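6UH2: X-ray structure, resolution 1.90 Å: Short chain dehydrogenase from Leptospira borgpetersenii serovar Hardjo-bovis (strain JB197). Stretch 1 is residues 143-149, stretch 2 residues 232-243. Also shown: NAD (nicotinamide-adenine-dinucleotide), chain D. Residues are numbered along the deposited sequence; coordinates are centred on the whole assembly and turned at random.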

# COMPACT_ATOMS: atom_id res chain seq x y z
N GLY B 143 14.71 -9.41 -8.22
CA GLY B 143 14.29 -8.05 -8.54
C GLY B 143 12.85 -7.76 -8.14
O GLY B 143 12.08 -8.65 -7.77
N ILE B 144 12.49 -6.47 -8.21
CA ILE B 144 11.13 -5.99 -7.93
C ILE B 144 10.67 -5.11 -9.09
O ILE B 144 11.38 -4.20 -9.51
N ILE B 145 9.45 -5.35 -9.56
CA ILE B 145 8.83 -4.55 -10.61
C ILE B 145 7.68 -3.75 -9.99
O ILE B 145 6.91 -4.28 -9.18
N LEU B 146 7.57 -2.49 -10.38
CA LEU B 146 6.44 -1.66 -9.96
C LEU B 146 5.83 -1.02 -11.20
O LEU B 146 6.51 -0.27 -11.90
N ASN B 147 4.56 -1.33 -11.46
CA ASN B 147 3.84 -0.80 -12.61
C ASN B 147 2.97 0.38 -12.18
O ASN B 147 2.75 0.62 -10.99
N PHE B 148 2.48 1.12 -13.16
CA PHE B 148 1.65 2.29 -12.90
C PHE B 148 0.30 2.10 -13.58
O PHE B 148 0.22 2.03 -14.82
N GLY B 149 -0.75 1.96 -12.77
CA GLY B 149 -2.11 1.96 -13.26
C GLY B 149 -2.67 3.36 -13.24
O GLY B 149 -1.99 4.33 -13.61
N ASP B 232 2.87 12.67 -2.90
CA ASP B 232 1.91 11.75 -2.27
C ASP B 232 2.16 10.30 -2.66
O ASP B 232 1.65 9.40 -1.98
N LEU B 233 2.90 10.05 -3.73
CA LEU B 233 3.10 8.70 -4.22
C LEU B 233 4.38 8.07 -3.71
O LEU B 233 4.51 6.84 -3.77
N VAL B 234 5.31 8.86 -3.19
CA VAL B 234 6.66 8.35 -2.91
C VAL B 234 6.61 7.29 -1.82
O VAL B 234 7.31 6.27 -1.89
N GLY B 235 5.78 7.50 -0.79
CA GLY B 235 5.72 6.54 0.30
C GLY B 235 5.33 5.15 -0.17
O GLY B 235 6.01 4.17 0.15
N GLY B 236 4.26 5.06 -0.96
CA GLY B 236 3.84 3.76 -1.48
C GLY B 236 4.83 3.17 -2.47
O GLY B 236 5.03 1.95 -2.50
N VAL B 237 5.45 4.01 -3.30
CA VAL B 237 6.52 3.54 -4.18
C VAL B 237 7.65 2.92 -3.35
O VAL B 237 8.10 1.80 -3.63
N PHE B 238 8.10 3.63 -2.31
CA PHE B 238 9.15 3.09 -1.44
C PHE B 238 8.68 1.84 -0.72
O PHE B 238 9.42 0.85 -0.61
N PHE B 239 7.44 1.85 -0.22
CA PHE B 239 6.91 0.67 0.45
C PHE B 239 6.98 -0.56 -0.45
O PHE B 239 7.50 -1.61 -0.04
N LEU B 240 6.48 -0.45 -1.68
CA LEU B 240 6.37 -1.61 -2.55
C LEU B 240 7.70 -2.00 -3.21
O LEU B 240 7.77 -3.05 -3.86
N THR B 241 8.75 -1.20 -3.07
CA THR B 241 10.04 -1.57 -3.64
C THR B 241 11.10 -1.81 -2.57
O THR B 241 12.29 -1.85 -2.90
N SER B 242 10.69 -2.00 -1.32
CA SER B 242 11.61 -2.20 -0.20
C SER B 242 11.22 -3.46 0.57
O SER B 242 10.17 -4.07 0.35
N SER B 243 12.08 -3.84 1.52
CA SER B 243 11.82 -5.01 2.35
C SER B 243 10.61 -4.84 3.27
O SER B 243 10.20 -5.82 3.90

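No hydrogen bond joins the strand 144–148 directly to the helix packed against it; instead a single water links them, donating to both, its O 3.0 Å from Ile 145 O and 2.9 Å from Leu 240 O. The two backbones run roughly antiparallel, at 148°, with axes 9.7 Å apart at closest approach, a gap bridged mainly by apolar side chains.

Strand alternation sends Ile 144 and Leu 146 toward the helix and Ile 145 away. Leu 146 (chi1 t, chi2 p) has the most of its surface covered by the other stretch: its branched end sets CD2 3.9 Å from Val 237 CG1 and CD1 3.9 Å from Leu 240 CD1. Val 237 (t) and Leu 240 (m, t), aliphatic and needing no polar partner, thus meet it although their CA-to-CB bonds point sideways. Ile 144 (m, t), branched at CB, sets CG2 3.5 Å from Leu 240 O and CD1 3.6 Å from Thr 241 O. Thr 241 (p) suits its place because its two branches differ: OG1 donates to Val 237 O at 2.8 Å, leaving the methyl CG2 4.1 Å from Leu 146 CB.

Phe 148 starts sideways, with chi1 at -95° between the wells, but its long side chain brings the ring nearer, CZ lying 4.2 Å from Val 237 CG2. Leu 233 (m, t) offers a methyl to the ring edge, Leu 233 CD1 to Phe 148 CE2 4.4 Å. The same ring approaches the cofactor, with Phe 148 CD2 3.7 Å from NAD O4D.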

# COMPACT_ATOMS: atom_id res chain seq x y z
CB ILE B 144 11.06 -5.19 -6.61
CG1 ILE B 144 11.54 -6.04 -5.43
CG2 ILE B 144 9.62 -4.67 -6.35
CD1 ILE B 144 11.73 -5.22 -4.15
CB ILE B 145 8.33 -5.43 -11.77
CG1 ILE B 145 9.51 -6.18 -12.41
CG2 ILE B 145 7.57 -4.61 -12.80
CD1 ILE B 145 9.10 -7.16 -13.53
CB LEU B 146 6.86 -0.58 -8.96
CG LEU B 146 5.72 0.35 -8.52
CD1 LEU B 146 4.62 -0.43 -7.78
CD2 LEU B 146 6.24 1.53 -7.67
CB ASN B 147 2.98 -1.90 -13.25
CG ASN B 147 3.82 -3.03 -13.80
OD1 ASN B 147 4.92 -2.79 -14.31
ND2 ASN B 147 3.33 -4.26 -13.70
CB PHE B 148 2.35 3.59 -13.32
CG PHE B 148 3.07 4.25 -12.18
CD1 PHE B 148 4.27 3.73 -11.72
CD2 PHE B 148 2.50 5.33 -11.51
CE1 PHE B 148 4.92 4.32 -10.62
CE2 PHE B 148 3.14 5.91 -10.43
CZ PHE B 148 4.35 5.40 -9.98
CB ASP B 232 0.46 12.08 -2.66
CG ASP B 232 -0.01 13.42 -2.11
OD1 ASP B 232 0.35 13.74 -0.96
OD2 ASP B 232 -0.74 14.13 -2.83
CB LEU B 233 3.12 8.68 -5.76
CG LEU B 233 1.88 9.29 -6.41
CD1 LEU B 233 2.07 9.37 -7.91
CD2 LEU B 233 0.64 8.46 -6.07
CB VAL B 234 7.60 9.51 -2.53
CG1 VAL B 234 8.97 8.99 -2.07
CG2 VAL B 234 7.76 10.49 -3.70
CB VAL B 237 7.04 4.68 -5.07
CG1 VAL B 237 8.34 4.26 -5.80
CG2 VAL B 237 5.96 5.11 -6.09
CB PHE B 238 9.59 4.15 -0.42
CG PHE B 238 10.59 5.16 -0.96
CD1 PHE B 238 10.93 5.20 -2.31
CD2 PHE B 238 11.19 6.08 -0.10
CE1 PHE B 238 11.84 6.13 -2.79
CE2 PHE B 238 12.12 7.01 -0.58
CZ PHE B 238 12.44 7.04 -1.93
CB PHE B 239 5.47 0.93 0.89
CG PHE B 239 4.77 -0.29 1.44
CD1 PHE B 239 5.22 -0.88 2.61
CD2 PHE B 239 3.67 -0.84 0.79
CE1 PHE B 239 4.59 -2.00 3.14
CE2 PHE B 239 3.03 -1.96 1.31
CZ PHE B 239 3.49 -2.54 2.48
CB LEU B 240 5.32 -1.37 -3.65
CG LEU B 240 3.87 -1.23 -3.16
CD1 LEU B 240 2.92 -0.80 -4.30
CD2 LEU B 240 3.40 -2.56 -2.58
CB THR B 241 10.52 -0.52 -4.64
OG1 THR B 241 10.65 0.75 -3.99
CG2 THR B 241 9.54 -0.44 -5.84
CB SER B 242 11.58 -1.00 0.74
OG SER B 242 10.33 -0.95 1.41
CB SER B 243 13.06 -5.34 3.19
OG SER B 243 13.37 -4.25 4.04
PA NAD D . 3.77 12.73 -17.87
O1A NAD D . 3.01 12.95 -19.21
O2A NAD D . 4.22 13.93 -17.04
O5B NAD D . 5.08 11.76 -18.10
C5B NAD D . 5.06 10.61 -18.91
C4B NAD D . 6.51 10.42 -19.30
O4B NAD D . 6.50 9.19 -20.12
C3B NAD D . 7.06 11.56 -20.17
O3B NAD D . 8.36 11.98 -19.69
C2B NAD D . 7.23 10.89 -21.54
O2B NAD D . 8.32 11.45 -22.29
C1B NAD D . 7.41 9.40 -21.18
N9A NAD D . 7.14 8.63 -22.39
C8A NAD D . 6.16 8.85 -23.35
N7A NAD D . 6.26 7.99 -24.33
C5A NAD D . 7.36 7.20 -24.02
C6A NAD D . 7.99 6.14 -24.68
N6A NAD D . 7.55 5.67 -25.86
N1A NAD D . 9.05 5.57 -24.09
C2A NAD D . 9.49 6.03 -22.92
N3A NAD D . 8.97 7.04 -22.22
C4A NAD D . 7.90 7.59 -22.82
O3 NAD D . 2.92 11.74 -16.93
PN NAD D . 2.72 11.62 -15.33
O1N NAD D . 1.47 12.40 -14.87
O2N NAD D . 4.10 11.78 -14.69
O5D NAD D . 2.23 10.02 -15.35
C5D NAD D . 3.17 9.01 -15.02
C4D NAD D . 2.38 7.71 -14.91
O4D NAD D . 1.24 7.84 -13.98
C3D NAD D . 1.73 7.37 -16.25
O3D NAD D . 1.67 5.96 -16.45
C2D NAD D . 0.25 7.87 -16.13
O2D NAD D . -0.66 7.14 -16.94
C1D NAD D . 0.02 7.56 -14.62
N1N NAD D . -1.02 8.43 -13.97
C2N NAD D . -0.93 9.79 -14.00
C3N NAD D . -1.91 10.54 -13.40
C7N NAD D . -1.81 12.02 -13.44
O7N NAD D . -2.77 12.68 -13.07
N7N NAD D . -0.65 12.58 -13.88
C4N NAD D . -2.98 9.87 -12.76
C5N NAD D . -3.05 8.51 -12.76
C6N NAD D . -2.03 7.78 -13.38
O HOH W 1 6.42 -3.88 -6.24